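PDB 4TQJ: lectin 2 from Agrocybe aegerita, which binds sugars as a fungal beta-propeller lectin that specifically recognises N-acetylglucosamine at non-reducing chain ends. Local coordinates for residues 157-162 against 207-212; 193-198 against 214-219. The protein carries 1 engineered substitution. All blocks are in the same frame, centred on the assembly; numbering follows the deposited sequence.

Contact 1. Residues 157-162 against 207-212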
# COMPACT_ATOMS: atom_id res chain seq x y z
N LEU A 157 -26.17 13.20 20.21
CA LEU A 157 -25.91 14.51 20.80
C LEU A 157 -26.86 15.54 20.20
O LEU A 157 -26.91 15.70 18.98
CB LEU A 157 -24.46 14.93 20.55
CG LEU A 157 -24.00 16.21 21.25
CD1 LEU A 157 -23.95 15.99 22.76
CD2 LEU A 157 -22.64 16.66 20.75
N LYS A 158 -27.62 16.23 21.05
CA LYS A 158 -28.59 17.22 20.59
C LYS A 158 -27.99 18.62 20.48
O LYS A 158 -28.36 19.53 21.22
CB LYS A 158 -29.83 17.22 21.48
CG LYS A 158 -30.58 15.89 21.51
CD LYS A 158 -31.96 16.04 22.16
CE LYS A 158 -32.74 14.73 22.15
NZ LYS A 158 -34.06 14.85 22.84
N ASP A 159 -27.07 18.78 19.53
CA ASP A 159 -26.34 20.01 19.36
C ASP A 159 -25.60 19.92 18.03
O ASP A 159 -25.50 18.83 17.46
CB ASP A 159 -25.34 20.19 20.49
CG ASP A 159 -25.04 21.65 20.78
OD1 ASP A 159 -25.34 22.53 19.92
OD2 ASP A 159 -24.50 21.92 21.87
N PHE A 160 -25.10 21.04 17.54
CA PHE A 160 -24.39 21.08 16.26
C PHE A 160 -25.28 20.74 15.05
O PHE A 160 -24.77 20.34 14.01
CB PHE A 160 -23.17 20.14 16.28
CG PHE A 160 -22.19 20.45 17.37
CD1 PHE A 160 -21.39 21.59 17.31
CD2 PHE A 160 -22.06 19.60 18.45
CE1 PHE A 160 -20.49 21.88 18.32
CE2 PHE A 160 -21.16 19.89 19.47
CZ PHE A 160 -20.38 21.03 19.40
N GLY A 161 -26.59 20.90 15.19
CA GLY A 161 -27.50 20.57 14.10
C GLY A 161 -28.15 21.81 13.51
O GLY A 161 -28.21 22.86 14.14
N TYR A 162 -28.63 21.68 12.27
CA TYR A 162 -29.34 22.76 11.63
C TYR A 162 -30.45 23.27 12.56
O TYR A 162 -30.68 24.48 12.68
CB TYR A 162 -29.92 22.28 10.29
CG TYR A 162 -30.45 23.39 9.46
CD1 TYR A 162 -29.67 24.00 8.50
CD2 TYR A 162 -31.74 23.88 9.67
CE1 TYR A 162 -30.15 25.04 7.73
CE2 TYR A 162 -32.24 24.93 8.91
CZ TYR A 162 -31.44 25.50 7.95
OH TYR A 162 -31.92 26.55 7.19
N ALA A 207 -19.73 14.05 25.19
CA ALA A 207 -20.13 14.95 26.27
C ALA A 207 -20.86 16.18 25.72
O ALA A 207 -20.76 16.50 24.53
CB ALA A 207 -18.92 15.39 27.07
N PRO A 208 -21.62 16.87 26.59
CA PRO A 208 -22.25 18.12 26.18
C PRO A 208 -21.22 19.14 25.69
O PRO A 208 -20.10 19.18 26.22
CB PRO A 208 -22.93 18.59 27.46
CG PRO A 208 -23.31 17.31 28.14
CD PRO A 208 -22.13 16.40 27.89
N ALA A 209 -21.59 19.95 24.70
CA ALA A 209 -20.69 20.95 24.16
C ALA A 209 -20.27 21.96 25.22
O ALA A 209 -21.06 22.35 26.08
CB ALA A 209 -21.32 21.66 22.97
N LYS A 210 -19.02 22.38 25.14
CA LYS A 210 -18.48 23.35 26.06
C LYS A 210 -17.69 24.37 25.25
O LYS A 210 -17.00 24.01 24.30
CB LYS A 210 -17.59 22.64 27.07
CG LYS A 210 -16.27 23.34 27.35
CD LYS A 210 -16.30 24.07 28.68
CE LYS A 210 -14.90 24.47 29.11
NZ LYS A 210 -14.90 24.90 30.54
N SER A 211 -17.80 25.64 25.62
CA SER A 211 -17.07 26.70 24.94
C SER A 211 -15.60 26.65 25.34
O SER A 211 -15.29 26.50 26.52
CB SER A 211 -17.66 28.07 25.30
OG SER A 211 -16.85 29.11 24.77
N VAL A 212 -14.70 26.80 24.37
CA VAL A 212 -13.28 26.77 24.66
C VAL A 212 -12.48 27.99 24.18
O VAL A 212 -11.40 28.25 24.69
CB VAL A 212 -12.58 25.51 24.10
CG1 VAL A 212 -13.13 24.25 24.78
CG2 VAL A 212 -12.74 25.46 22.58
O HOH W 1 -24.33 19.87 23.55
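Three side chains of 157-162, those of Leu157, Asp159 and Phe160, meet Ala207 and Ala209 at the junction of two neighbouring blades in a beta-propeller. The 157-162 segment leaves the outermost strand of one blade, 154-157, while 207-212 leads into 210-213, the outer strand of the next. Leu157 has CG anti to the backbone N (chi1 -173°), and its CD1 lies 3.7 Å from Ala207 O, an oxygen that accepts a hydrogen bond from Ser198 OG. The other methyl, Leu157 CD2, sits at the edge of the Phe160 ring, in its plane. The tip of that ring reaches across the junction, Phe160 CZ coming within 3.7 Å of Ala209 CB in an oblique approach. Asp159 CG lies over one face of the ring, displaced toward the rim. The two carboxylate oxygens of Asp159 have different tasks. Asp159 OD1 accepts a bent hydrogen bond (140°) from the backbone N of Phe160 at 2.8 Å, the donor lying on its anti side and 29° out of the carboxylate plane, which ties the carboxylate to its own loop. Asp159 OD2 points to the neighbouring blade and packs 3.4 Å from Ala209 CB. A water joins the blades here: it donates to Asp159 OD2 at 2.7 Å and accepts from the backbone N of Ala209 at 3.0 Å.

Contact 2. Residues 193-198 against 214-219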
# COMPACT_ATOMS: atom_id res chain seq x y z
N LYS A 193 -20.53 32.69 18.76
CA LYS A 193 -19.67 33.42 19.68
C LYS A 193 -18.54 32.59 20.32
O LYS A 193 -17.72 33.14 21.03
CB LYS A 193 -20.53 34.11 20.75
CG LYS A 193 -21.75 34.81 20.13
CD LYS A 193 -22.06 36.13 20.79
CE LYS A 193 -20.82 36.99 20.90
NZ LYS A 193 -20.94 38.27 20.16
N HIS A 194 -18.48 31.29 20.03
CA HIS A 194 -17.43 30.45 20.61
C HIS A 194 -17.08 29.25 19.74
O HIS A 194 -17.93 28.73 19.03
CB HIS A 194 -17.85 29.86 21.96
CG HIS A 194 -18.55 30.82 22.87
ND1 HIS A 194 -17.87 31.68 23.70
CD2 HIS A 194 -19.87 31.01 23.12
CE1 HIS A 194 -18.74 32.38 24.41
NE2 HIS A 194 -19.96 31.99 24.08
N VAL A 195 -15.83 28.80 19.83
CA VAL A 195 -15.49 27.45 19.37
C VAL A 195 -15.93 26.53 20.50
O VAL A 195 -15.59 26.76 21.66
CB VAL A 195 -13.98 27.29 19.12
CG1 VAL A 195 -13.65 25.86 18.67
CG2 VAL A 195 -13.48 28.31 18.10
N PHE A 196 -16.71 25.50 20.16
CA PHE A 196 -17.21 24.55 21.14
C PHE A 196 -16.52 23.21 20.89
O PHE A 196 -16.21 22.88 19.75
CB PHE A 196 -18.72 24.31 20.98
CG PHE A 196 -19.59 25.50 21.34
CD1 PHE A 196 -19.97 25.73 22.66
CD2 PHE A 196 -20.06 26.37 20.35
CE1 PHE A 196 -20.78 26.82 23.00
CE2 PHE A 196 -20.87 27.45 20.69
CZ PHE A 196 -21.23 27.68 22.01
N ILE A 197 -16.32 22.44 21.95
CA ILE A 197 -15.86 21.06 21.82
C ILE A 197 -16.88 20.14 22.48
O ILE A 197 -17.43 20.48 23.52
CB ILE A 197 -14.52 20.84 22.54
CG1 ILE A 197 -13.45 21.79 22.03
CG2 ILE A 197 -14.07 19.37 22.40
CD1 ILE A 197 -13.06 21.57 20.59
N SER A 198 -17.15 19.00 21.85
CA SER A 198 -17.82 17.89 22.54
C SER A 198 -16.88 16.72 22.56
O SER A 198 -16.54 16.16 21.51
CB SER A 198 -19.10 17.48 21.83
OG SER A 198 -20.14 18.35 22.18
N ASP A 214 -13.17 32.21 22.66
CA ASP A 214 -14.10 33.28 22.30
C ASP A 214 -13.52 34.04 21.12
O ASP A 214 -13.19 35.22 21.22
CB ASP A 214 -14.33 34.23 23.49
CG ASP A 214 -14.91 33.53 24.70
OD1 ASP A 214 -15.54 32.46 24.55
OD2 ASP A 214 -14.75 34.05 25.82
N ASN A 215 -13.39 33.33 20.00
CA ASN A 215 -12.70 33.82 18.82
C ASN A 215 -12.88 32.80 17.68
O ASN A 215 -13.55 31.78 17.84
CB ASN A 215 -11.21 34.07 19.12
CG ASN A 215 -10.66 35.30 18.39
OD1 ASN A 215 -11.03 35.59 17.26
ND2 ASN A 215 -9.75 36.03 19.06
N PHE A 216 -12.30 33.10 16.52
CA PHE A 216 -12.44 32.27 15.33
C PHE A 216 -13.89 32.09 14.88
O PHE A 216 -14.20 31.15 14.15
CB PHE A 216 -11.79 30.89 15.55
CG PHE A 216 -10.31 30.95 15.80
CD1 PHE A 216 -9.43 31.33 14.80
CD2 PHE A 216 -9.79 30.60 17.04
CE1 PHE A 216 -8.06 31.38 15.03
CE2 PHE A 216 -8.43 30.64 17.28
CZ PHE A 216 -7.56 31.04 16.28
N CYS A 217 -14.79 32.98 15.28
CA CYS A 217 -16.20 32.82 14.95
C CYS A 217 -16.79 34.06 14.29
O CYS A 217 -16.25 35.17 14.40
CB CYS A 217 -17.01 32.47 16.20
SG CYS A 217 -16.62 30.86 16.88
N ILE A 218 -17.91 33.87 13.62
CA ILE A 218 -18.51 34.95 12.85
C ILE A 218 -18.84 36.17 13.74
O ILE A 218 -18.68 37.31 13.31
CB ILE A 218 -19.74 34.45 12.07
CG1 ILE A 218 -20.28 35.54 11.15
CG2 ILE A 218 -20.79 33.86 13.03
CD1 ILE A 218 -21.15 34.98 10.05
N ASP A 219 -19.26 35.92 14.98
CA ASP A 219 -19.58 37.00 15.90
C ASP A 219 -18.65 37.05 17.10
O ASP A 219 -19.01 37.56 18.17
CB ASP A 219 -21.05 36.93 16.34
CG ASP A 219 -21.98 37.43 15.28
OD1 ASP A 219 -21.51 38.19 14.41
OD2 ASP A 219 -23.18 37.07 15.30
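Residues 214-219 curl past the start of strand 195-198, bringing the CA atoms of His194 and Asp214 to 4.7 Å and those of Lys193 and Asp219 to 5.2 Å. This is the outer part of a beta-propeller blade: strand 195-198 pairs antiparallel with the outermost strand 210-213, after which the loop segment 214-219 begins the linker to the next blade. Each end of this loop segment is fastened by a hydrogen bond. His194 and Asp214 run alongside each other in the same direction, and His194 ND1 donates to Asp214 OD1 at 2.6 Å. The acceptor is almost in the imidazole plane, whereas the donor stands 40° out of the carboxylate plane; the two planes are 62° apart. Such a carboxylate neighbour would be expected to stabilise a protonated imidazole. At the other end, the bent chain of Lys193 brings NZ to 2.9 Å from Asp219 O, in the plane of that carbonyl. Between them Cys217 points its sulphur at the peptide after His194, with SG 3.3 Å from His194 O. Val195, whose CG2 is anti to the carbonyl carbon, presents this methyl to Asn215 O at 3.5 Å and to Phe216 CB at 4.0 Å. The loop is braced internally by Asn215 OD1, which accepts from Trp223 NE1 and, at 2.9 Å, from the backbone N of Phe216.

How the contacts relate
The centres of the two contacts lie about 12 Å apart, and both reach the blade that holds strands 195-198 and 210-213. Their segments alternate along the chain: 157-162, 193-198, 207-212, 214-219. These two strands, adjacent and antiparallel, connect them directly, with Val212 N 2.8 Å from Val195 O in a probable hydrogen bond. Contact 1 joins this blade to the linker arriving from the preceding one; contact 2 packs the linker that departs. The two linkers repeat one design: Phe160 and Phe216 share a left-handed backbone conformation and similar torsions, each meets a tryptophan ring (Trp167, Trp223), and each carbonyl is hydrogen-bonded to an arginine, Arg174 or Arg230.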